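Local coordinates for protein UDP-N-acetylglucosamine pyrophosphorylase (Entamoeba histolytica, PDB 3OC9) that probably catalyses the formation of UDP-N-acetylglucosamine and diphosphate from UTP and N-acetylglucosamine 1-phosphate, at residues R26-I31 and S84-Q89; S47-E52 and G56-P61; P280-K285 and F312-P317. All coordinates share one frame; numbering follows the deposited sequence. Where two conformers were deposited one is given.

Contact 1. Residues R26-I31 and S84-Q89. With SO4 (sulfate ion), chain B.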
ATOM      1  N   ARG A  26     -16.399  15.448  -3.594  1.00 27.41           N
ATOM      2  CA  ARG A  26     -17.166  14.558  -2.697  1.00 26.95           C
ATOM      3  C   ARG A  26     -16.227  13.814  -1.717  1.00 25.77           C
ATOM      4  O   ARG A  26     -16.583  13.563  -0.546  1.00 24.37           O
ATOM      5  CB  ARG A  26     -18.032  13.573  -3.500  1.00 27.25           C
ATOM      6  CG  ARG A  26     -18.844  12.538  -2.676  1.00 28.52           C
ATOM      7  CD  ARG A  26     -19.907  13.178  -1.781  1.00 30.13           C
ATOM      8  NE  ARG A  26     -20.691  12.156  -1.083  1.00 31.94           N
ATOM      9  CZ  ARG A  26     -21.456  12.381  -0.019  1.00 33.96           C
ATOM     10  NH1 ARG A  26     -21.554  13.607   0.491  1.00 35.98           N
ATOM     11  NH2 ARG A  26     -22.122  11.374   0.543  1.00 35.19           N
ATOM     12  N   GLY A  27     -15.031  13.469  -2.205  1.00 24.78           N
ATOM     13  CA  GLY A  27     -13.991  12.863  -1.352  1.00 23.80           C
ATOM     14  C   GLY A  27     -13.553  13.802  -0.222  1.00 23.85           C
ATOM     15  O   GLY A  27     -13.477  13.384   0.938  1.00 22.99           O
ATOM     16  N   LEU A  28     -13.262  15.062  -0.554  1.00 23.92           N
ATOM     17  CA  LEU A  28     -12.913  16.067   0.471  1.00 24.76           C
ATOM     18  C   LEU A  28     -14.046  16.267   1.503  1.00 25.45           C
ATOM     19  O   LEU A  28     -13.774  16.419   2.702  1.00 24.65           O
ATOM     20  CB  LEU A  28     -12.497  17.425  -0.163  1.00 24.88           C
ATOM     21  CG  LEU A  28     -11.161  17.529  -0.933  1.00 24.30           C
ATOM     22  CD1 LEU A  28     -10.894  18.979  -1.398  1.00 27.51           C
ATOM     23  CD2 LEU A  28      -9.949  17.010  -0.129  1.00 23.05           C
ATOM     24  N   GLU A  29     -15.301  16.260   1.041  1.00 26.26           N
ATOM     25  CA  GLU A  29     -16.468  16.352   1.943  0.50 27.11           C
ATOM     26  C   GLU A  29     -16.528  15.187   2.946  1.00 26.64           C
ATOM     27  O   GLU A  29     -16.711  15.397   4.159  1.00 26.41           O
ATOM     28  CB  GLU A  29     -17.780  16.442   1.140  0.50 28.00           C
ATOM     29  CG  GLU A  29     -19.066  16.465   2.003  0.50 30.45           C
ATOM     30  CD  GLU A  29     -19.254  17.767   2.773  0.50 33.39           C
ATOM     31  OE1 GLU A  29     -18.720  18.807   2.343  0.50 34.86           O
ATOM     32  OE2 GLU A  29     -19.951  17.748   3.812  0.50 35.42           O
ATOM     33  N   LEU A  30     -16.375  13.958   2.451  1.00 25.52           N
ATOM     34  CA  LEU A  30     -16.375  12.772   3.318  1.00 24.98           C
ATOM     35  C   LEU A  30     -15.209  12.753   4.333  1.00 24.62           C
ATOM     36  O   LEU A  30     -15.415  12.385   5.507  1.00 24.87           O
ATOM     37  CB  LEU A  30     -16.451  11.477   2.470  1.00 24.89           C
ATOM     38  CG  LEU A  30     -17.802  11.278   1.746  1.00 26.12           C
ATOM     39  CD1 LEU A  30     -17.746  10.223   0.625  1.00 26.24           C
ATOM     40  CD2 LEU A  30     -18.933  10.948   2.731  1.00 27.66           C
ATOM     41  N   ILE A  31     -14.005  13.150   3.896  1.00 23.29           N
ATOM     42  CA  ILE A  31     -12.849  13.280   4.803  1.00 22.55           C
ATOM     43  C   ILE A  31     -13.164  14.321   5.909  1.00 23.59           C
ATOM     44  O   ILE A  31     -12.940  14.055   7.092  1.00 22.72           O
ATOM     45  CB  ILE A  31     -11.535  13.678   4.049  1.00 22.46           C
ATOM     46  CG1 ILE A  31     -11.021  12.529   3.152  1.00 20.17           C
ATOM     47  CG2 ILE A  31     -10.427  14.136   5.038  1.00 22.58           C
ATOM     48  CD1 ILE A  31     -10.014  12.987   2.075  1.00 21.87           C
ATOM     49  N   SER A  84     -10.252  20.717   5.230  1.00 28.45           N
ATOM     50  CA  SER A  84     -10.615  21.823   6.136  0.70 29.52           C
ATOM     51  C   SER A  84     -10.852  23.128   5.369  1.00 30.38           C
ATOM     52  O   SER A  84     -11.817  23.858   5.667  1.00 31.05           O
ATOM     53  CB  SER A  84      -9.558  22.012   7.244  0.70 29.37           C
ATOM     54  OG  SER A  84      -9.874  23.115   8.103  0.70 30.55           O
ATOM     55  N   GLU A  85      -9.998  23.416   4.385  1.00 30.81           N
ATOM     56  CA  GLU A  85     -10.138  24.629   3.559  1.00 32.51           C
ATOM     57  C   GLU A  85     -11.407  24.600   2.686  1.00 33.34           C
ATOM     58  O   GLU A  85     -12.041  25.644   2.453  1.00 33.51           O
ATOM     59  CB  GLU A  85      -8.880  24.870   2.707  1.00 32.74           C
ATOM     60  CG  GLU A  85      -7.603  25.102   3.539  1.00 36.05           C
ATOM     61  CD  GLU A  85      -6.328  25.354   2.724  1.00 40.19           C
ATOM     62  OE1 GLU A  85      -6.304  25.092   1.504  1.00 42.28           O
ATOM     63  OE2 GLU A  85      -5.327  25.818   3.323  1.00 43.64           O
ATOM     64  N   TYR A  86     -11.775  23.403   2.216  1.00 32.73           N
ATOM     65  CA  TYR A  86     -12.977  23.207   1.401  1.00 33.74           C
ATOM     66  C   TYR A  86     -14.294  23.370   2.182  1.00 34.70           C
ATOM     67  O   TYR A  86     -15.202  24.085   1.737  1.00 35.70           O
ATOM     68  CB  TYR A  86     -12.926  21.831   0.709  1.00 33.03           C
ATOM     69  CG  TYR A  86     -14.181  21.450  -0.064  1.00 34.81           C
ATOM     70  CD1 TYR A  86     -14.530  22.111  -1.248  1.00 37.12           C
ATOM     71  CD2 TYR A  86     -15.026  20.433   0.394  1.00 35.87           C
ATOM     72  CE1 TYR A  86     -15.687  21.758  -1.957  1.00 37.66           C
ATOM     73  CE2 TYR A  86     -16.181  20.074  -0.313  1.00 36.79           C
ATOM     74  CZ  TYR A  86     -16.498  20.741  -1.485  1.00 37.66           C
ATOM     75  OH  TYR A  86     -17.639  20.392  -2.180  1.00 39.76           O
ATOM     76  N   SER A  87     -14.376  22.721   3.343  1.00 34.37           N
ATOM     77  CA  SER A  87     -15.593  22.645   4.155  1.00 35.73           C
ATOM     78  C   SER A  87     -15.759  23.778   5.181  1.00 37.26           C
ATOM     79  O   SER A  87     -16.848  23.956   5.726  1.00 37.84           O
ATOM     80  CB  SER A  87     -15.590  21.321   4.919  1.00 34.68           C
ATOM     81  OG  SER A  87     -14.508  21.303   5.848  1.00 34.99           O
ATOM     82  N   HIS A  88     -14.672  24.493   5.458  1.00 38.50           N
ATOM     83  CA  HIS A  88     -14.579  25.462   6.571  1.00 41.00           C
ATOM     84  C   HIS A  88     -14.736  24.836   7.974  1.00 41.79           C
ATOM     85  O   HIS A  88     -15.062  25.540   8.948  1.00 42.75           O
ATOM     86  CB  HIS A  88     -15.524  26.660   6.350  1.00 42.42           C
ATOM     87  CG  HIS A  88     -15.223  27.436   5.107  1.00 44.07           C
ATOM     88  ND1 HIS A  88     -15.831  27.171   3.898  1.00 47.11           N
ATOM     89  CD2 HIS A  88     -14.360  28.455   4.876  1.00 47.51           C
ATOM     90  CE1 HIS A  88     -15.361  27.996   2.978  1.00 47.15           C
ATOM     91  NE2 HIS A  88     -14.470  28.788   3.547  1.00 47.79           N
ATOM     92  N   GLN A  89     -14.496  23.527   8.066  1.00 41.89           N
ATOM     93  CA  GLN A  89     -14.568  22.762   9.323  1.00 42.96           C
ATOM     94  C   GLN A  89     -13.219  22.811  10.043  1.00 42.29           C
ATOM     95  O   GLN A  89     -12.188  22.489   9.455  1.00 40.98           O
ATOM     96  CB  GLN A  89     -14.983  21.307   9.027  1.00 43.40           C
ATOM     97  CG  GLN A  89     -15.435  20.481  10.229  1.00 46.67           C
ATOM     98  CD  GLN A  89     -16.679  21.042  10.923  1.00 51.25           C
ATOM     99  OE1 GLN A  89     -17.571  21.610  10.281  1.00 54.67           O
ATOM    100  NE2 GLN A  89     -16.743  20.874  12.240  1.00 51.55           N
TER
HETATM  101  S   SO4 B 402     -24.101  13.611   3.018  1.00 89.07           S
HETATM  102  O1  SO4 B 402     -22.893  12.966   3.539  1.00 88.17           O
HETATM  103  O2  SO4 B 402     -24.906  12.627   2.293  1.00 89.04           O
HETATM  104  O3  SO4 B 402     -24.880  14.156   4.126  1.00 89.86           O
HETATM  105  O4  SO4 B 402     -23.726  14.697   2.115  1.00 88.97           O
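Tyr86 lies against Leu28 and Glu29 where helix 68-87 ends beside helix 21-32. This is helix-to-helix packing at the edge of the GT-A type nucleotidyltransferase domain. The backbones come nearest at Glu29 and Ser87, with CA atoms 6.7 Å apart. The tight side is apolar. Leu28 CB meets Tyr86 CD2 at 4.0 Å, and Leu28 CD1 reaches Tyr86 CB. Leu28 is buried and also packs on Leu82 and on Pro196 of helix 196-204. With CG anti to the backbone N (chi1 174°), the Tyr86 ring lies against helix 21-32 and meets Leu28 and Glu29 obliquely. It also meets the ring of Tyr25.

The other side is looser and faces solvent in part: Tyr86 is exposed, Glu29 partly so. In one of its two conformers, Glu29 crosses Tyr86 at about a right angle, with OE1 3.9 Å from Tyr86 CE2. No hydrogen bond joins the two segments. His88 leaves the helix with positive phi, and Ser87 OG accepts from Gln89 N in an ST turn. In one conformer, Ser84 OG donates to Gln89 O at 2.8 Å.

Arg26 points away. Its NE forms a salt bridge with Asp203, and Leu30 CD2 lies against one guanidinium face. A sulfate, probably from the crystallisation liquor, sits at the guanidinium edge. Arg26 NH1 donates to sulfate O4 at 2.9 Å; the bonds of NH1 and NH2 to O1 are weak.

Contact 2. Residues S47-E52 and G56-P61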
ATOM      1  N   SER A  47      15.588  -6.390   5.871  1.00 52.24           N
ATOM      2  CA  SER A  47      16.844  -7.152   5.803  1.00 53.30           C
ATOM      3  C   SER A  47      17.474  -7.221   4.407  1.00 53.55           C
ATOM      4  O   SER A  47      18.697  -7.333   4.285  1.00 54.21           O
ATOM      5  CB  SER A  47      16.645  -8.563   6.364  1.00 53.79           C
ATOM      6  OG  SER A  47      16.152  -8.516   7.696  1.00 54.36           O
ATOM      7  N   ARG A  48      16.643  -7.161   3.365  1.00 52.91           N
ATOM      8  CA  ARG A  48      17.128  -7.114   1.980  1.00 52.93           C
ATOM      9  C   ARG A  48      17.938  -5.837   1.769  1.00 52.52           C
ATOM     10  O   ARG A  48      18.877  -5.798   0.961  1.00 53.05           O
ATOM     11  CB  ARG A  48      15.955  -7.188   1.006  1.00 52.46           C
ATOM     12  CG  ARG A  48      16.267  -7.893  -0.290  1.00 54.49           C
ATOM     13  CD  ARG A  48      15.031  -8.633  -0.803  1.00 55.99           C
ATOM     14  NE  ARG A  48      15.169  -9.019  -2.206  1.00 58.70           N
ATOM     15  CZ  ARG A  48      15.833 -10.089  -2.642  1.00 60.09           C
ATOM     16  NH1 ARG A  48      16.438 -10.906  -1.788  1.00 60.69           N
ATOM     17  NH2 ARG A  48      15.900 -10.337  -3.942  1.00 61.35           N
ATOM     18  N   LEU A  49      17.551  -4.799   2.506  1.00 51.61           N
ATOM     19  CA  LEU A  49      18.311  -3.559   2.594  0.70 51.44           C
ATOM     20  C   LEU A  49      19.323  -3.743   3.736  1.00 52.00           C
ATOM     21  O   LEU A  49      19.522  -4.860   4.220  1.00 52.30           O
ATOM     22  CB  LEU A  49      17.365  -2.370   2.851  0.70 50.86           C
ATOM     23  CG  LEU A  49      16.065  -2.290   2.023  0.70 50.10           C
ATOM     24  CD1 LEU A  49      15.058  -1.307   2.624  0.70 49.24           C
ATOM     25  CD2 LEU A  49      16.334  -1.948   0.558  0.70 49.47           C
ATOM     26  N   GLY A  50      19.973  -2.674   4.183  1.00 51.72           N
ATOM     27  CA  GLY A  50      20.905  -2.829   5.312  1.00 51.59           C
ATOM     28  C   GLY A  50      20.248  -2.807   6.690  1.00 50.62           C
ATOM     29  O   GLY A  50      20.927  -2.594   7.693  1.00 51.24           O
ATOM     30  N   PHE A  51      18.942  -3.075   6.745  1.00 48.92           N
ATOM     31  CA  PHE A  51      18.098  -2.598   7.842  1.00 47.24           C
ATOM     32  C   PHE A  51      17.394  -3.691   8.666  1.00 46.57           C
ATOM     33  O   PHE A  51      16.390  -4.270   8.237  1.00 45.68           O
ATOM     34  CB  PHE A  51      17.073  -1.620   7.253  1.00 46.67           C
ATOM     35  CG  PHE A  51      16.513  -0.640   8.239  1.00 45.28           C
ATOM     36  CD1 PHE A  51      17.350   0.184   8.985  1.00 44.60           C
ATOM     37  CD2 PHE A  51      15.130  -0.507   8.384  1.00 43.71           C
ATOM     38  CE1 PHE A  51      16.821   1.107   9.889  1.00 44.62           C
ATOM     39  CE2 PHE A  51      14.594   0.413   9.279  1.00 42.64           C
ATOM     40  CZ  PHE A  51      15.436   1.222  10.033  1.00 43.35           C
ATOM     41  N   GLU A  52      17.910  -3.954   9.865  1.00 45.92           N
ATOM     42  CA  GLU A  52      17.331  -4.992  10.723  1.00 45.30           C
ATOM     43  C   GLU A  52      16.269  -4.426  11.686  1.00 43.60           C
ATOM     44  O   GLU A  52      16.379  -4.556  12.917  1.00 43.79           O
ATOM     45  CB  GLU A  52      18.433  -5.774  11.463  1.00 46.87           C
ATOM     46  CG  GLU A  52      19.438  -6.518  10.553  1.00 49.61           C
ATOM     47  CD  GLU A  52      18.800  -7.520   9.577  1.00 52.70           C
ATOM     48  OE1 GLU A  52      17.697  -8.047   9.852  1.00 54.13           O
ATOM     49  OE2 GLU A  52      19.422  -7.790   8.522  1.00 54.07           O
ATOM     50  N   GLY A  56       8.953   0.439   7.747  1.00 25.23           N
ATOM     51  CA  GLY A  56       8.491   1.833   7.864  1.00 24.28           C
ATOM     52  C   GLY A  56       9.515   2.800   8.472  1.00 24.22           C
ATOM     53  O   GLY A  56       9.445   4.021   8.261  1.00 23.65           O
ATOM     54  N   MET A  57      10.463   2.255   9.235  1.00 24.54           N
ATOM     55  CA  MET A  57      11.503   3.065   9.911  1.00 25.49           C
ATOM     56  C   MET A  57      12.706   3.429   9.010  1.00 26.33           C
ATOM     57  O   MET A  57      13.591   4.211   9.424  1.00 26.35           O
ATOM     58  CB  MET A  57      11.974   2.341  11.206  1.00 26.05           C
ATOM     59  CG  MET A  57      10.891   2.320  12.316  1.00 27.82           C
ATOM     60  SD  MET A  57      11.197   1.188  13.728  1.00 32.11           S
ATOM     61  CE  MET A  57      12.633   1.938  14.475  1.00 32.32           C
ATOM     62  N   PHE A  58      12.741   2.857   7.801  1.00 26.32           N
ATOM     63  CA  PHE A  58      13.856   3.064   6.830  1.00 27.05           C
ATOM     64  C   PHE A  58      13.943   4.494   6.332  1.00 27.24           C
ATOM     65  O   PHE A  58      12.946   5.048   5.872  1.00 25.94           O
ATOM     66  CB  PHE A  58      13.739   2.118   5.617  1.00 27.06           C
ATOM     67  CG  PHE A  58      14.918   2.228   4.638  1.00 29.51           C
ATOM     68  CD1 PHE A  58      14.837   3.053   3.513  1.00 28.62           C
ATOM     69  CD2 PHE A  58      16.110   1.536   4.877  1.00 32.10           C
ATOM     70  CE1 PHE A  58      15.914   3.171   2.608  1.00 29.21           C
ATOM     71  CE2 PHE A  58      17.214   1.652   3.981  1.00 33.03           C
ATOM     72  CZ  PHE A  58      17.093   2.468   2.840  1.00 30.56           C
ATOM     73  N   VAL A  59      15.142   5.089   6.417  1.00 27.60           N
ATOM     74  CA  VAL A  59      15.357   6.494   6.037  1.00 28.17           C
ATOM     75  C   VAL A  59      15.778   6.619   4.554  1.00 28.31           C
ATOM     76  O   VAL A  59      16.873   6.185   4.176  1.00 29.06           O
ATOM     77  CB  VAL A  59      16.417   7.163   6.965  1.00 27.96           C
ATOM     78  CG1 VAL A  59      16.602   8.672   6.640  1.00 28.45           C
ATOM     79  CG2 VAL A  59      16.029   6.957   8.445  1.00 29.44           C
ATOM     80  N   LEU A  60      14.917   7.215   3.729  1.00 28.41           N
ATOM     81  CA  LEU A  60      15.221   7.421   2.298  1.00 29.09           C
ATOM     82  C   LEU A  60      16.346   8.465   2.092  1.00 29.23           C
ATOM     83  O   LEU A  60      16.256   9.570   2.612  1.00 29.20           O
ATOM     84  CB  LEU A  60      13.941   7.820   1.552  1.00 28.93           C
ATOM     85  CG  LEU A  60      12.816   6.790   1.794  1.00 30.82           C
ATOM     86  CD1 LEU A  60      11.411   7.409   1.771  1.00 33.92           C
ATOM     87  CD2 LEU A  60      12.936   5.662   0.793  1.00 33.29           C
ATOM     88  N   PRO A  61      17.391   8.131   1.297  1.00 30.17           N
ATOM     89  CA  PRO A  61      18.503   9.098   1.162  1.00 31.13           C
ATOM     90  C   PRO A  61      18.260  10.251   0.169  1.00 31.04           C
ATOM     91  O   PRO A  61      19.028  10.413  -0.786  1.00 31.75           O
ATOM     92  CB  PRO A  61      19.676   8.212   0.711  1.00 32.15           C
ATOM     93  CG  PRO A  61      19.000   7.107  -0.103  1.00 32.84           C
ATOM     94  CD  PRO A  61      17.670   6.858   0.604  1.00 29.98           C
TER
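The loop that follows strand 36-41 turns back on the chain just before strand 59-60, and Leu49 and Phe51 meet Phe58 there. The two phenylalanines form a T-shaped pair. The edge of Phe58 points at the face of Phe51, with centroids 5.8 Å apart and planes at 82°. Phe58 CD2 is the leading atom and lies 4.0 Å from Phe51 CG. In one of the two Leu49 conformers, Leu49 CD1 sits over one face of Phe58 as a CH-pi contact, 3.9 Å from the ring centroid and 18° off the ring normal. With CG anti to the backbone N (chi1 -176°), Phe58 brings its ring to both residues.

In the nucleotidyltransferase fold of the UDPGP family, residues 47-52 belong to the glycine-rich loop after the first strand of the central sheet. Such loops usually bind the nucleotide, so the contact probably lies beside the UTP site.

The far end of the Phe51 ring reaches the backbone of segment 56-61. Phe51 CE2 is 3.4 Å from Phe58 N, and Phe51 CZ is 3.6 Å from Met57 O. Met57 CB lies at the edge of the Phe51 ring, while the rest of Met57 leads away to Glu107 and Tyr111 of helix 105-114. No hydrogen bond crosses between the segments. Within the loop, Ser47 OG donates to Glu52 OE1 at 2.7 Å. Phe58 also touches Leu336 and Val347.

Contact 3. Residues P280-K285 and F312-P317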
ATOM      1  N   PRO A 280      -8.654 -19.675   2.336  1.00 26.60           N
ATOM      2  CA  PRO A 280      -7.903 -20.912   2.056  1.00 27.16           C
ATOM      3  C   PRO A 280      -6.404 -20.814   2.440  1.00 27.20           C
ATOM      4  O   PRO A 280      -5.814 -19.732   2.357  1.00 26.45           O
ATOM      5  CB  PRO A 280      -8.091 -21.108   0.547  1.00 27.40           C
ATOM      6  CG  PRO A 280      -8.299 -19.712   0.008  1.00 26.65           C
ATOM      7  CD  PRO A 280      -9.043 -18.969   1.096  1.00 26.13           C
ATOM      8  N   TYR A 281      -5.801 -21.928   2.882  1.00 26.73           N
ATOM      9  CA  TYR A 281      -4.362 -21.897   3.228  1.00 27.08           C
ATOM     10  C   TYR A 281      -3.450 -21.946   1.990  1.00 26.15           C
ATOM     11  O   TYR A 281      -3.820 -22.522   0.943  1.00 26.09           O
ATOM     12  CB  TYR A 281      -3.985 -23.015   4.245  1.00 27.70           C
ATOM     13  CG  TYR A 281      -4.603 -22.835   5.622  1.00 31.41           C
ATOM     14  CD1 TYR A 281      -4.296 -21.719   6.412  1.00 33.39           C
ATOM     15  CD2 TYR A 281      -5.490 -23.786   6.145  1.00 34.71           C
ATOM     16  CE1 TYR A 281      -4.869 -21.545   7.675  1.00 35.85           C
ATOM     17  CE2 TYR A 281      -6.072 -23.621   7.415  1.00 37.22           C
ATOM     18  CZ  TYR A 281      -5.755 -22.496   8.174  1.00 38.51           C
ATOM     19  OH  TYR A 281      -6.322 -22.318   9.432  1.00 40.84           O
ATOM     20  N   HIS A 282      -2.285 -21.296   2.096  1.00 25.61           N
ATOM     21  CA  HIS A 282      -1.200 -21.376   1.102  1.00 25.80           C
ATOM     22  C   HIS A 282       0.135 -21.728   1.803  1.00 27.28           C
ATOM     23  O   HIS A 282       0.271 -21.479   3.010  1.00 26.94           O
ATOM     24  CB  HIS A 282      -1.010 -20.017   0.395  1.00 25.39           C
ATOM     25  CG  HIS A 282      -2.201 -19.548  -0.394  1.00 24.94           C
ATOM     26  ND1 HIS A 282      -2.279 -19.671  -1.767  1.00 29.21           N
ATOM     27  CD2 HIS A 282      -3.345 -18.931  -0.007  1.00 26.33           C
ATOM     28  CE1 HIS A 282      -3.426 -19.160  -2.191  1.00 29.17           C
ATOM     29  NE2 HIS A 282      -4.098 -18.714  -1.142  1.00 27.13           N
ATOM     30  N   ILE A 283       1.099 -22.275   1.051  1.00 28.78           N
ATOM     31  CA  ILE A 283       2.473 -22.531   1.543  0.70 30.64           C
ATOM     32  C   ILE A 283       3.445 -21.462   1.033  1.00 31.51           C
ATOM     33  O   ILE A 283       3.529 -21.219  -0.195  1.00 31.28           O
ATOM     34  CB  ILE A 283       3.018 -23.933   1.094  0.70 31.67           C
ATOM     35  CG1 ILE A 283       2.125 -25.087   1.578  0.70 32.31           C
ATOM     36  CG2 ILE A 283       4.491 -24.144   1.534  0.70 32.83           C
ATOM     37  CD1 ILE A 283       1.622 -24.942   2.998  0.70 32.70           C
ATOM     38  N   ALA A 284       4.173 -20.824   1.960  1.00 32.49           N
ATOM     39  CA  ALA A 284       5.245 -19.884   1.639  1.00 34.39           C
ATOM     40  C   ALA A 284       6.556 -20.386   2.268  1.00 36.77           C
ATOM     41  O   ALA A 284       6.546 -20.929   3.381  1.00 37.39           O
ATOM     42  CB  ALA A 284       4.896 -18.478   2.146  1.00 33.80           C
ATOM     43  N   LYS A 285       7.682 -20.223   1.570  1.00 38.57           N
ATOM     44  CA  LYS A 285       8.961 -20.776   2.070  1.00 40.95           C
ATOM     45  C   LYS A 285      10.003 -19.737   2.529  1.00 42.13           C
ATOM     46  O   LYS A 285       9.926 -18.554   2.159  1.00 42.14           O
ATOM     47  CB  LYS A 285       9.566 -21.766   1.065  1.00 41.51           C
ATOM     48  CG  LYS A 285       8.671 -22.954   0.759  1.00 42.41           C
ATOM     49  CD  LYS A 285       9.498 -24.181   0.418  1.00 46.50           C
ATOM     50  CE  LYS A 285       8.623 -25.408   0.186  1.00 47.19           C
ATOM     51  NZ  LYS A 285       8.221 -25.518  -1.238  1.00 49.38           N
ATOM     52  N   PHE A 312      -4.962 -11.777   1.604  1.00 21.43           N
ATOM     53  CA  PHE A 312      -6.116 -10.880   1.713  1.00 20.88           C
ATOM     54  C   PHE A 312      -6.985 -10.885   0.448  1.00 20.33           C
ATOM     55  O   PHE A 312      -8.205 -10.780   0.545  1.00 19.85           O
ATOM     56  CB  PHE A 312      -5.732  -9.431   2.143  1.00 20.65           C
ATOM     57  CG  PHE A 312      -5.153  -8.592   1.033  1.00 21.00           C
ATOM     58  CD1 PHE A 312      -5.975  -8.060   0.028  1.00 20.25           C
ATOM     59  CD2 PHE A 312      -3.784  -8.330   0.994  1.00 23.00           C
ATOM     60  CE1 PHE A 312      -5.430  -7.298  -1.037  1.00 22.54           C
ATOM     61  CE2 PHE A 312      -3.228  -7.566  -0.050  1.00 24.83           C
ATOM     62  CZ  PHE A 312      -4.053  -7.050  -1.064  1.00 22.75           C
ATOM     63  N   PHE A 313      -6.359 -11.054  -0.716  1.00 20.39           N
ATOM     64  CA  PHE A 313      -7.103 -10.985  -1.996  1.00 20.41           C
ATOM     65  C   PHE A 313      -8.022 -12.178  -2.263  1.00 20.37           C
ATOM     66  O   PHE A 313      -8.899 -12.121  -3.146  1.00 19.41           O
ATOM     67  CB  PHE A 313      -6.185 -10.634  -3.202  1.00 20.82           C
ATOM     68  CG  PHE A 313      -4.938 -11.483  -3.307  1.00 22.73           C
ATOM     69  CD1 PHE A 313      -3.711 -10.998  -2.844  1.00 24.13           C
ATOM     70  CD2 PHE A 313      -4.988 -12.767  -3.868  1.00 23.90           C
ATOM     71  CE1 PHE A 313      -2.546 -11.776  -2.929  1.00 26.31           C
ATOM     72  CE2 PHE A 313      -3.820 -13.560  -3.971  1.00 25.19           C
ATOM     73  CZ  PHE A 313      -2.598 -13.063  -3.491  1.00 25.36           C
ATOM     74  N   ASP A 314      -7.877 -13.261  -1.483  1.00 20.63           N
ATOM     75  CA  ASP A 314      -8.860 -14.355  -1.567  1.00 20.95           C
ATOM     76  C   ASP A 314     -10.251 -13.973  -1.029  1.00 21.27           C
ATOM     77  O   ASP A 314     -11.194 -14.756  -1.177  1.00 21.65           O
ATOM     78  CB  ASP A 314      -8.345 -15.653  -0.881  1.00 21.90           C
ATOM     79  CG  ASP A 314      -7.237 -16.355  -1.683  1.00 24.70           C
ATOM     80  OD1 ASP A 314      -7.266 -16.334  -2.946  1.00 24.61           O
ATOM     81  OD2 ASP A 314      -6.320 -16.952  -1.050  1.00 24.95           O
ATOM     82  N   VAL A 315     -10.375 -12.772  -0.438  1.00 20.53           N
ATOM     83  CA  VAL A 315     -11.683 -12.242   0.011  1.00 20.43           C
ATOM     84  C   VAL A 315     -12.511 -11.596  -1.128  1.00 19.34           C
ATOM     85  O   VAL A 315     -13.734 -11.463  -1.001  1.00 18.41           O
ATOM     86  CB  VAL A 315     -11.566 -11.280   1.246  1.00 20.72           C
ATOM     87  CG1 VAL A 315     -11.352  -9.819   0.829  1.00 21.14           C
ATOM     88  CG2 VAL A 315     -12.817 -11.412   2.138  1.00 22.75           C
ATOM     89  N   PHE A 316     -11.856 -11.260  -2.243  1.00 18.37           N
ATOM     90  CA  PHE A 316     -12.541 -10.548  -3.356  1.00 18.04           C
ATOM     91  C   PHE A 316     -13.858 -11.199  -3.870  1.00 19.03           C
ATOM     92  O   PHE A 316     -14.829 -10.467  -4.140  1.00 18.08           O
ATOM     93  CB  PHE A 316     -11.590 -10.227  -4.551  1.00 18.00           C
ATOM     94  CG  PHE A 316     -10.473  -9.200  -4.269  1.00 16.46           C
ATOM     95  CD1 PHE A 316     -10.336  -8.520  -3.045  1.00 18.08           C
ATOM     96  CD2 PHE A 316      -9.546  -8.921  -5.295  1.00 17.07           C
ATOM     97  CE1 PHE A 316      -9.266  -7.574  -2.847  1.00 18.12           C
ATOM     98  CE2 PHE A 316      -8.467  -7.975  -5.108  1.00 18.07           C
ATOM     99  CZ  PHE A 316      -8.343  -7.294  -3.891  1.00 16.28           C
ATOM    100  N   PRO A 317     -13.914 -12.558  -4.010  1.00 19.82           N
ATOM    101  CA  PRO A 317     -15.171 -13.148  -4.552  1.00 21.11           C
ATOM    102  C   PRO A 317     -16.399 -13.108  -3.603  1.00 21.99           C
ATOM    103  O   PRO A 317     -17.537 -13.405  -4.034  1.00 23.18           O
ATOM    104  CB  PRO A 317     -14.780 -14.595  -4.926  1.00 21.71           C
ATOM    105  CG  PRO A 317     -13.430 -14.844  -4.321  1.00 22.49           C
ATOM    106  CD  PRO A 317     -12.792 -13.525  -3.971  1.00 19.79           C
TER
HETATM  107  O   HOH W   1      -6.093 -17.091   1.654  1.00 17.85           O
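The start of strand 282-286 faces the 3-10 turn at 312-317, with Pro280 and Asp314 nearest at 7.6 Å between CA atoms. The strand pairs antiparallel with strand 305-309. The chain then runs on from that partner strand into the turn, so the contact joins this two-stranded antiparallel sheet to the 3-10 segment that follows its second strand.

The main link is a His-carboxylate hydrogen bond. His282 NE2 donates to Asp314 OD2 at 2.8 Å, with an N-H...O angle of 159°. The two side chains come from opposite directions. OD2 accepts the bond through its syn lone pair and lies in the plane of the imidazole. Ring and carboxylate are nearly coplanar, with 9° between their planes. His282 chi1 of -63° sets CG anti to the carbonyl carbon and sends the ring toward Asp314. The ring also stacks on Phe311. This stack and the hydrogen bond together would restrict rotation of the imidazole.

The Pro280 ring lies against the same carboxylate in van der Waals contact. Its CG is 3.6 Å from Asp314 OD2, and its CD is 3.9 Å from Asp314 CB. Asp314 also touches Leu279, the residue just before Pro280. The Asp314 oxygen has a second polar partner. A water bridges the two segments by donating to Pro280 O and to Asp314 OD2, each at 2.7 Å from the water oxygen.

In the fold
Contact 2 is nested inside the chain loop closed by contact 1, and contact 3 follows later in the sequence. No two contacts touch. The centres of contacts 1 and 2 lie about 35 Å apart, those of contacts 1 and 3 about 37 Å, and those of contacts 2 and 3 about 27 Å. Contacts 1 and 3 are on opposite sides of the chain's centre. Helix 68-87 relates the first two: its far end packs in contact 1, and its start follows the chain of contact 2. Contact 2 follows strand 36-41 of the central mixed sheet. Contact 3 belongs to a separate two-stranded sheet, 282-286 with 305-309. The three lie in separate regions of one chain.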